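Side-chain contacts in uncharacterized protein (Pyrococcus horikoshii, PDB 1ZJJ), which is uncharacterised but probably acts as a magnesium-dependent phosphatase of the haloacid dehalogenase (HAD) superfamily: residues F28-E31 and P35-F38; E194-M199 and E203-V208; I216-A219 and G223-A226. One frame throughout, in Å; residues are numbered along the deposited sequence.

Contact 1 of 3, residues F28-E31 and P35-F38; sequences FLKE and PFAF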
ATOM      1  N   PHE B  28      34.698  20.066 -14.677  1.00 25.95           N
ATOM      2  CA  PHE B  28      35.358  20.853 -13.650  1.00 24.44           C
ATOM      3  C   PHE B  28      35.783  20.000 -12.450  1.00 25.42           C
ATOM      4  O   PHE B  28      36.886  20.160 -11.925  1.00 24.15           O
ATOM      5  CB  PHE B  28      34.429  21.974 -13.174  1.00 22.97           C
ATOM      6  CG  PHE B  28      34.987  22.777 -12.041  1.00 21.73           C
ATOM      7  CD1 PHE B  28      36.035  23.670 -12.247  1.00 21.03           C
ATOM      8  CD2 PHE B  28      34.476  22.631 -10.760  1.00 22.29           C
ATOM      9  CE1 PHE B  28      36.562  24.402 -11.190  1.00 20.93           C
ATOM     10  CE2 PHE B  28      34.995  23.361  -9.694  1.00 23.98           C
ATOM     11  CZ  PHE B  28      36.041  24.248  -9.908  1.00 21.17           C
ATOM     12  N   LEU B  29      34.905  19.103 -12.008  1.00 24.86           N
ATOM     13  CA  LEU B  29      35.222  18.255 -10.866  1.00 25.31           C
ATOM     14  C   LEU B  29      36.465  17.407 -11.143  1.00 25.93           C
ATOM     15  O   LEU B  29      37.307  17.210 -10.263  1.00 27.96           O
ATOM     16  CB  LEU B  29      34.020  17.365 -10.524  1.00 22.18           C
ATOM     17  CG  LEU B  29      32.751  18.149 -10.180  1.00 22.28           C
ATOM     18  CD1 LEU B  29      31.626  17.189  -9.829  1.00 22.70           C
ATOM     19  CD2 LEU B  29      33.038  19.093  -9.014  1.00 20.12           C
ATOM     20  N   LYS B  30      36.577  16.918 -12.370  1.00 28.09           N
ATOM     21  CA  LYS B  30      37.720  16.105 -12.774  1.00 31.91           C
ATOM     22  C   LYS B  30      39.010  16.925 -12.767  1.00 33.07           C
ATOM     23  O   LYS B  30      40.069  16.437 -12.370  1.00 33.68           O
ATOM     24  CB  LYS B  30      37.469  15.532 -14.167  1.00 32.54           C
ATOM     25  CG  LYS B  30      36.302  14.571 -14.195  1.00 34.95           C
ATOM     26  CD  LYS B  30      35.970  14.079 -15.588  1.00 36.33           C
ATOM     27  CE  LYS B  30      35.032  12.887 -15.487  1.00 38.74           C
ATOM     28  NZ  LYS B  30      34.431  12.482 -16.787  1.00 40.55           N
ATOM     29  N   GLU B  31      38.910  18.174 -13.209  1.00 33.78           N
ATOM     30  CA  GLU B  31      40.054  19.080 -13.251  1.00 33.66           C
ATOM     31  C   GLU B  31      40.567  19.365 -11.839  1.00 33.38           C
ATOM     32  O   GLU B  31      41.775  19.436 -11.606  1.00 33.69           O
ATOM     33  CB  GLU B  31      39.639  20.393 -13.924  1.00 34.74           C
ATOM     34  CG  GLU B  31      40.713  21.477 -13.952  1.00 35.49           C
ATOM     35  CD  GLU B  31      40.144  22.843 -14.302  1.00 35.82           C
ATOM     36  OE1 GLU B  31      40.928  23.799 -14.477  1.00 33.24           O
ATOM     37  OE2 GLU B  31      38.905  22.961 -14.398  1.00 38.39           O
ATOM     38  N   PRO B  35      36.353  13.898  -6.345  1.00 20.90           N
ATOM     39  CA  PRO B  35      35.639  12.641  -6.604  1.00 20.34           C
ATOM     40  C   PRO B  35      34.136  12.878  -6.510  1.00 19.18           C
ATOM     41  O   PRO B  35      33.680  13.714  -5.730  1.00 18.39           O
ATOM     42  CB  PRO B  35      36.127  11.721  -5.486  1.00 21.44           C
ATOM     43  CG  PRO B  35      37.466  12.288  -5.111  1.00 23.09           C
ATOM     44  CD  PRO B  35      37.203  13.774  -5.150  1.00 22.24           C
ATOM     45  N   PHE B  36      33.365  12.139  -7.294  1.00 18.97           N
ATOM     46  CA  PHE B  36      31.919  12.292  -7.260  1.00 20.05           C
ATOM     47  C   PHE B  36      31.227  11.000  -7.650  1.00 19.72           C
ATOM     48  O   PHE B  36      31.841  10.094  -8.223  1.00 19.23           O
ATOM     49  CB  PHE B  36      31.482  13.430  -8.194  1.00 19.16           C
ATOM     50  CG  PHE B  36      31.799  13.182  -9.639  1.00 22.51           C
ATOM     51  CD1 PHE B  36      30.902  12.502 -10.455  1.00 22.59           C
ATOM     52  CD2 PHE B  36      33.021  13.589 -10.176  1.00 22.76           C
ATOM     53  CE1 PHE B  36      31.215  12.227 -11.791  1.00 24.89           C
ATOM     54  CE2 PHE B  36      33.339  13.320 -11.502  1.00 23.07           C
ATOM     55  CZ  PHE B  36      32.435  12.636 -12.313  1.00 23.32           C
ATOM     56  N   ALA B  37      29.947  10.916  -7.321  1.00 20.00           N
ATOM     57  CA  ALA B  37      29.154   9.742  -7.656  1.00 19.04           C
ATOM     58  C   ALA B  37      27.699  10.154  -7.774  1.00 19.42           C
ATOM     59  O   ALA B  37      27.277  11.150  -7.187  1.00 18.86           O
ATOM     60  CB  ALA B  37      29.315   8.674  -6.587  1.00 17.60           C
ATOM     61  N   PHE B  38      26.941   9.396  -8.556  1.00 17.87           N
ATOM     62  CA  PHE B  38      25.529   9.670  -8.738  1.00 17.30           C
ATOM     63  C   PHE B  38      24.786   8.648  -7.878  1.00 18.41           C
ATOM     64  O   PHE B  38      25.176   7.475  -7.807  1.00 19.04           O
ATOM     65  CB  PHE B  38      25.163   9.556 -10.221  1.00 17.79           C
ATOM     66  CG  PHE B  38      25.893  10.547 -11.109  1.00 19.51           C
ATOM     67  CD1 PHE B  38      26.556  11.645 -10.562  1.00 21.67           C
ATOM     68  CD2 PHE B  38      25.893  10.394 -12.492  1.00 23.43           C
ATOM     69  CE1 PHE B  38      27.208  12.577 -11.381  1.00 24.04           C
ATOM     70  CE2 PHE B  38      26.540  11.320 -13.320  1.00 24.51           C
ATOM     71  CZ  PHE B  38      27.199  12.415 -12.760  1.00 22.99           C
TER
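Leu29 and Phe36 make the apolar part of this contact. Leu29 CD1 lies 3.9 Å from Phe36 CD2 and 4.0 Å from Phe36 CG, so the methyl sits by the root of the ring and approaches it obliquely. Leu29 CB comes equally near the same CD2 atom. Both residues direct their CB toward the opposite segment. The Phe36 chi1 of 63° holds the ring against Leu29 CD1.

The two segments are the last turn of helix 22-31, and Pro35 with the start of strand 36-40. The turn between them brings the chain back into the parallel sheet of the HAD-type core, beside strand 2-6. Leu29 and Phe36 both also touch Phe6 of that strand, and Ile26 of the helix packs on Phe36 as well.

The aliphatic part of Lys30 makes the second kind of contact. Its chain is extended beyond CG and passes at a slant by the far (CZ) end of the ring. Lys30 CE reaches the ring edge, near its plane, 4.1 Å from Phe36 CZ. Lys30 CG is 4.2 Å from Phe36 CE2. Lys30 is exposed, whereas Leu29 is buried and touches Leu260 of helix 256-261.

Contact 2 of 3, residues E194-M199 and E203-V208; sequences EVVREM and EELWMV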
ATOM      1  N   GLU B 194      25.929   3.614   3.790  1.00 21.68           N
ATOM      2  CA  GLU B 194      26.985   2.630   3.958  1.00 21.66           C
ATOM      3  C   GLU B 194      27.662   2.380   2.620  1.00 20.82           C
ATOM      4  O   GLU B 194      28.877   2.226   2.554  1.00 19.79           O
ATOM      5  CB  GLU B 194      26.419   1.325   4.529  1.00 22.21           C
ATOM      6  CG  GLU B 194      27.432   0.204   4.602  1.00 25.17           C
ATOM      7  CD  GLU B 194      26.925  -0.997   5.379  1.00 27.07           C
ATOM      8  OE1 GLU B 194      25.768  -1.407   5.164  1.00 26.62           O
ATOM      9  OE2 GLU B 194      27.693  -1.538   6.200  1.00 29.46           O
ATOM     10  N   VAL B 195      26.878   2.351   1.546  1.00 19.60           N
ATOM     11  CA  VAL B 195      27.447   2.132   0.217  1.00 21.35           C
ATOM     12  C   VAL B 195      28.303   3.308  -0.255  1.00 20.40           C
ATOM     13  O   VAL B 195      29.387   3.115  -0.802  1.00 21.46           O
ATOM     14  CB  VAL B 195      26.341   1.849  -0.822  1.00 20.86           C
ATOM     15  CG1 VAL B 195      26.935   1.808  -2.218  1.00 21.60           C
ATOM     16  CG2 VAL B 195      25.682   0.514  -0.509  1.00 19.50           C
ATOM     17  N   VAL B 196      27.812   4.525  -0.047  1.00 21.08           N
ATOM     18  CA  VAL B 196      28.554   5.725  -0.434  1.00 20.81           C
ATOM     19  C   VAL B 196      29.880   5.770   0.320  1.00 22.27           C
ATOM     20  O   VAL B 196      30.928   6.035  -0.257  1.00 22.30           O
ATOM     21  CB  VAL B 196      27.744   7.011  -0.107  1.00 18.98           C
ATOM     22  CG1 VAL B 196      28.629   8.245  -0.262  1.00 17.52           C
ATOM     23  CG2 VAL B 196      26.530   7.117  -1.026  1.00 18.97           C
ATOM     24  N   ARG B 197      29.815   5.504   1.621  1.00 24.31           N
ATOM     25  CA  ARG B 197      30.989   5.523   2.485  1.00 26.55           C
ATOM     26  C   ARG B 197      32.063   4.539   2.091  1.00 28.77           C
ATOM     27  O   ARG B 197      33.257   4.811   2.207  1.00 30.34           O
ATOM     28  CB  ARG B 197      30.582   5.240   3.927  1.00 27.17           C
ATOM     29  CG  ARG B 197      30.610   6.467   4.772  1.00 27.85           C
ATOM     30  CD  ARG B 197      31.973   7.098   4.668  1.00 29.01           C
ATOM     31  NE  ARG B 197      31.960   8.459   5.164  1.00 30.39           N
ATOM     32  CZ  ARG B 197      32.776   9.420   4.758  1.00 30.65           C
ATOM     33  NH1 ARG B 197      33.693   9.194   3.831  1.00 31.18           N
ATOM     34  NH2 ARG B 197      32.665  10.610   5.308  1.00 30.30           N
ATOM     35  N   GLU B 198      31.609   3.375   1.664  1.00 29.30           N
ATOM     36  CA  GLU B 198      32.464   2.291   1.232  1.00 29.68           C
ATOM     37  C   GLU B 198      33.255   2.722  -0.009  1.00 29.39           C
ATOM     38  O   GLU B 198      34.419   2.364  -0.179  1.00 28.32           O
ATOM     39  CB  GLU B 198      31.560   1.067   0.947  1.00 32.78           C
ATOM     40  CG  GLU B 198      32.133  -0.040   0.080  1.00 37.70           C
ATOM     41  CD  GLU B 198      33.362  -0.673   0.661  1.00 41.30           C
ATOM     42  OE1 GLU B 198      33.527  -0.656   1.897  1.00 42.08           O
ATOM     43  OE2 GLU B 198      34.179  -1.188  -0.131  1.00 45.39           O
ATOM     44  N   MET B 199      32.619   3.522  -0.858  1.00 28.43           N
ATOM     45  CA  MET B 199      33.252   4.009  -2.086  1.00 27.44           C
ATOM     46  C   MET B 199      34.232   5.154  -1.789  1.00 28.42           C
ATOM     47  O   MET B 199      35.308   5.228  -2.360  1.00 27.85           O
ATOM     48  CB  MET B 199      32.196   4.509  -3.064  1.00 27.64           C
ATOM     49  CG  MET B 199      32.765   4.976  -4.392  1.00 28.03           C
ATOM     50  SD  MET B 199      31.489   5.508  -5.553  1.00 28.96           S
ATOM     51  CE  MET B 199      30.406   4.087  -5.514  1.00 31.46           C
ATOM     52  N   GLU B 203      36.519  10.849   3.032  1.00 33.13           N
ATOM     53  CA  GLU B 203      36.225  12.179   2.476  1.00 31.72           C
ATOM     54  C   GLU B 203      35.107  12.943   3.180  1.00 29.90           C
ATOM     55  O   GLU B 203      34.258  12.361   3.871  1.00 28.29           O
ATOM     56  CB  GLU B 203      35.864  12.076   0.973  1.00 34.11           C
ATOM     57  CG  GLU B 203      37.073  11.889   0.068  1.00 36.55           C
ATOM     58  CD  GLU B 203      37.257  10.477  -0.371  1.00 39.68           C
ATOM     59  OE1 GLU B 203      38.024  10.277  -1.326  1.00 40.28           O
ATOM     60  OE2 GLU B 203      36.643   9.564   0.212  1.00 40.12           O
ATOM     61  N   GLU B 204      35.096  14.255   2.952  1.00 28.68           N
ATOM     62  CA  GLU B 204      34.050  15.108   3.508  1.00 27.33           C
ATOM     63  C   GLU B 204      33.020  14.962   2.407  1.00 25.89           C
ATOM     64  O   GLU B 204      33.301  15.286   1.257  1.00 24.59           O
ATOM     65  CB  GLU B 204      34.516  16.556   3.586  1.00 29.42           C
ATOM     66  CG  GLU B 204      33.371  17.519   3.749  1.00 31.15           C
ATOM     67  CD  GLU B 204      33.826  18.961   3.753  1.00 34.46           C
ATOM     68  OE1 GLU B 204      32.942  19.840   3.730  1.00 35.19           O
ATOM     69  OE2 GLU B 204      35.056  19.220   3.780  1.00 36.94           O
ATOM     70  N   LEU B 205      31.839  14.473   2.750  1.00 24.51           N
ATOM     71  CA  LEU B 205      30.796  14.240   1.759  1.00 23.85           C
ATOM     72  C   LEU B 205      29.770  15.346   1.609  1.00 22.90           C
ATOM     73  O   LEU B 205      29.316  15.918   2.598  1.00 22.59           O
ATOM     74  CB  LEU B 205      30.056  12.937   2.086  1.00 24.09           C
ATOM     75  CG  LEU B 205      30.884  11.660   2.226  1.00 24.13           C
ATOM     76  CD1 LEU B 205      29.974  10.504   2.635  1.00 19.84           C
ATOM     77  CD2 LEU B 205      31.585  11.363   0.910  1.00 25.01           C
ATOM     78  N   TRP B 206      29.415  15.631   0.358  1.00 21.62           N
ATOM     79  CA  TRP B 206      28.399  16.626   0.022  1.00 19.86           C
ATOM     80  C   TRP B 206      27.293  15.884  -0.732  1.00 17.82           C
ATOM     81  O   TRP B 206      27.576  15.016  -1.559  1.00 18.20           O
ATOM     82  CB  TRP B 206      28.950  17.707  -0.906  1.00 19.45           C
ATOM     83  CG  TRP B 206      29.888  18.694  -0.281  1.00 21.65           C
ATOM     84  CD1 TRP B 206      30.458  18.633   0.962  1.00 22.20           C
ATOM     85  CD2 TRP B 206      30.413  19.871  -0.906  1.00 22.45           C
ATOM     86  NE1 TRP B 206      31.310  19.698   1.143  1.00 22.67           N
ATOM     87  CE2 TRP B 206      31.302  20.473   0.013  1.00 22.56           C
ATOM     88  CE3 TRP B 206      30.218  20.473  -2.157  1.00 23.68           C
ATOM     89  CZ2 TRP B 206      31.999  21.652  -0.279  1.00 23.38           C
ATOM     90  CZ3 TRP B 206      30.912  21.644  -2.450  1.00 24.84           C
ATOM     91  CH2 TRP B 206      31.792  22.220  -1.513  1.00 23.65           C
ATOM     92  N   MET B 207      26.044  16.225  -0.444  1.00 17.64           N
ATOM     93  CA  MET B 207      24.898  15.603  -1.105  1.00 16.83           C
ATOM     94  C   MET B 207      24.127  16.687  -1.850  1.00 17.10           C
ATOM     95  O   MET B 207      23.732  17.691  -1.263  1.00 18.11           O
ATOM     96  CB  MET B 207      23.978  14.948  -0.074  1.00 16.85           C
ATOM     97  CG  MET B 207      22.747  14.265  -0.658  1.00 16.63           C
ATOM     98  SD  MET B 207      23.174  12.817  -1.643  1.00 17.87           S
ATOM     99  CE  MET B 207      21.968  12.939  -2.994  1.00 19.54           C
ATOM    100  N   VAL B 208      23.922  16.486  -3.144  1.00 15.15           N
ATOM    101  CA  VAL B 208      23.194  17.452  -3.954  1.00 15.32           C
ATOM    102  C   VAL B 208      21.911  16.805  -4.474  1.00 17.01           C
ATOM    103  O   VAL B 208      21.962  15.814  -5.212  1.00 18.20           O
ATOM    104  CB  VAL B 208      24.038  17.918  -5.158  1.00 15.07           C
ATOM    105  CG1 VAL B 208      23.250  18.905  -5.984  1.00 15.45           C
ATOM    106  CG2 VAL B 208      25.358  18.522  -4.681  1.00 14.01           C
TER
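Val196 meets Leu205 where helix 190-199 packs on strand 204-209, the strand next to 2-6 in the parallel sheet of the HAD-type core. Val196 CG1 lies 3.9 Å from Leu205 CD1, and the two side chains run alongside each other, pointing opposite ways. With CG1 anti to the backbone N (chi1 169°), Val196 turns this methyl to the strand. The Val196 side chain also touches Ile5 of strand 2-6.

Arg197 follows and carries the polar part. Its chain bends at chi2 (-55°) and brings the guanidinium to the residue just before the strand. NH2 of Arg197 donates to Glu203 O at 2.8 Å. The carbonyl oxygen lies close to the guanidinium plane, and the donor stands nearly on the line of the C=O bond. A weak bond of 3.2 Å joins Arg197 NH1 to the same Glu203 O. NH1 also bonds to Phe200 O, so these bonds tie the helix to the turn that follows it. Within the helix, Arg197 NE bonds to Tyr193 OH, which should help fix the guanidinium.

Leu205 covers one face of this flat group. Its CD1 methyl sits over the centre of the Arg197 guanidinium, 3.6 Å above the plane and 3.7 Å from CZ.

Contact 3 of 3, residues I216-A219 and G223-A226; sequences IAFA and GMKA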
ATOM      1  N   ILE B 216      17.796  15.633   0.926  1.00 17.76           N
ATOM      2  CA  ILE B 216      18.215  16.476   2.038  1.00 17.68           C
ATOM      3  C   ILE B 216      18.130  15.759   3.384  1.00 19.17           C
ATOM      4  O   ILE B 216      18.999  15.928   4.237  1.00 18.47           O
ATOM      5  CB  ILE B 216      17.401  17.785   2.069  1.00 17.40           C
ATOM      6  CG1 ILE B 216      17.519  18.487   0.714  1.00 19.50           C
ATOM      7  CG2 ILE B 216      17.919  18.705   3.167  1.00 19.81           C
ATOM      8  CD1 ILE B 216      18.959  18.717   0.257  1.00 17.98           C
ATOM      9  N   ALA B 217      17.093  14.945   3.571  1.00 18.31           N
ATOM     10  CA  ALA B 217      16.941  14.210   4.821  1.00 18.37           C
ATOM     11  C   ALA B 217      18.152  13.297   5.006  1.00 17.70           C
ATOM     12  O   ALA B 217      18.671  13.135   6.105  1.00 16.75           O
ATOM     13  CB  ALA B 217      15.661  13.391   4.784  1.00 19.03           C
ATOM     14  N   PHE B 218      18.598  12.721   3.895  1.00 16.90           N
ATOM     15  CA  PHE B 218      19.738  11.819   3.856  1.00 19.04           C
ATOM     16  C   PHE B 218      21.005  12.535   4.330  1.00 18.96           C
ATOM     17  O   PHE B 218      21.700  12.064   5.224  1.00 18.05           O
ATOM     18  CB  PHE B 218      19.910  11.327   2.415  1.00 17.83           C
ATOM     19  CG  PHE B 218      20.989  10.298   2.226  1.00 19.84           C
ATOM     20  CD1 PHE B 218      20.974   9.106   2.938  1.00 19.63           C
ATOM     21  CD2 PHE B 218      21.987  10.497   1.273  1.00 19.68           C
ATOM     22  CE1 PHE B 218      21.937   8.120   2.701  1.00 20.48           C
ATOM     23  CE2 PHE B 218      22.950   9.524   1.026  1.00 20.16           C
ATOM     24  CZ  PHE B 218      22.926   8.329   1.742  1.00 20.62           C
ATOM     25  N   ALA B 219      21.290  13.684   3.724  1.00 19.78           N
ATOM     26  CA  ALA B 219      22.479  14.463   4.063  1.00 20.05           C
ATOM     27  C   ALA B 219      22.534  14.827   5.543  1.00 21.17           C
ATOM     28  O   ALA B 219      23.566  14.654   6.190  1.00 21.52           O
ATOM     29  CB  ALA B 219      22.529  15.715   3.225  1.00 19.50           C
ATOM     30  N   GLY B 223      25.304  13.555   8.275  1.00 26.06           N
ATOM     31  CA  GLY B 223      26.323  14.593   8.298  1.00 27.12           C
ATOM     32  C   GLY B 223      26.982  14.995   6.995  1.00 26.66           C
ATOM     33  O   GLY B 223      28.169  15.329   6.967  1.00 27.57           O
ATOM     34  N   MET B 224      26.223  14.962   5.912  1.00 24.86           N
ATOM     35  CA  MET B 224      26.738  15.363   4.612  1.00 23.62           C
ATOM     36  C   MET B 224      26.248  16.787   4.402  1.00 23.85           C
ATOM     37  O   MET B 224      25.158  17.137   4.858  1.00 23.57           O
ATOM     38  CB  MET B 224      26.154  14.489   3.505  1.00 21.65           C
ATOM     39  CG  MET B 224      26.367  13.009   3.682  1.00 21.12           C
ATOM     40  SD  MET B 224      25.314  12.116   2.536  1.00 22.32           S
ATOM     41  CE  MET B 224      26.225  12.318   0.984  1.00 22.59           C
ATOM     42  N   LYS B 225      27.038  17.613   3.725  1.00 22.27           N
ATOM     43  CA  LYS B 225      26.594  18.975   3.459  1.00 22.41           C
ATOM     44  C   LYS B 225      25.333  18.831   2.616  1.00 22.18           C
ATOM     45  O   LYS B 225      25.351  18.176   1.570  1.00 22.23           O
ATOM     46  CB  LYS B 225      27.659  19.756   2.684  1.00 25.41           C
ATOM     47  CG  LYS B 225      27.243  21.185   2.341  1.00 25.92           C
ATOM     48  CD  LYS B 225      28.288  21.892   1.490  1.00 29.29           C
ATOM     49  CE  LYS B 225      29.543  22.207   2.283  1.00 30.57           C
ATOM     50  NZ  LYS B 225      29.267  23.216   3.345  1.00 32.64           N
ATOM     51  N   ALA B 226      24.241  19.436   3.073  1.00 19.12           N
ATOM     52  CA  ALA B 226      22.958  19.346   2.377  1.00 20.52           C
ATOM     53  C   ALA B 226      22.742  20.469   1.362  1.00 19.22           C
ATOM     54  O   ALA B 226      22.374  21.596   1.717  1.00 20.37           O
ATOM     55  CB  ALA B 226      21.811  19.327   3.404  1.00 18.82           C
TER
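Phe218 and Met224 meet obliquely in a Met-aromatic contact. Met224 SD lies 4.4 Å from the centroid of the Phe218 ring, 37° off the ring normal. The closest ring atom is Phe218 CE2, 3.8 Å from the sulfur. Phe218 has CG anti to the backbone N (chi1 -176°), which brings the ring to the Met224 sulfur. The Met224 chain bends about its CG-SD bond, which sets only CE.

Ala219 stands between this pair and Ala226. Its CB is 3.8 Å from Met224 CB and 3.7 Å from Ala226 CB. The small side chains of the two alanines let helix and strand come close at this point. One turn earlier in the helix, Ile216 turns its CG2 branch to the strand, and this methyl lies 3.9 Å from Ala226 CB.

The backbone closes the same turn. Met224 N donates to Ala219 O at 2.7 Å, with the donor tilted 26° from the carbonyl plane. In this tight turn the CA atoms of Ala219 and Met224 are 4.4 Å apart. Gly223, with a positive phi, takes the chain round the bend just before Met224.

The contact belongs to the beta-alpha-beta unit of strand 204-209, helix 212-221 and strand 225-229. Met207 of the first strand touches Phe218, Ala219 and Met224. Tyr193 of helix 190-199 packs on both Phe218 and Met224.

In the fold
From the N terminus, strand 2-6 is followed, after two short strands, by helix 22-31, and contact 1 closes the turn from that helix into strand 36-40. Contact 2 comes much later, where helix 190-199 turns into strand 204-209. Contact 3 follows directly, closing the turn from helix 212-221 into strand 225-229. The three are in series along the chain; none nests in or crosses another. All reach one parallel sheet, in which strand 2-6 lies between 36-40 and 204-209. Contacts 1 and 2 touch through Ala37 CB and Met199 SD. Contacts 2 and 3 are joined by probable backbone hydrogen bonds of Lys225 with Leu205 and Met207.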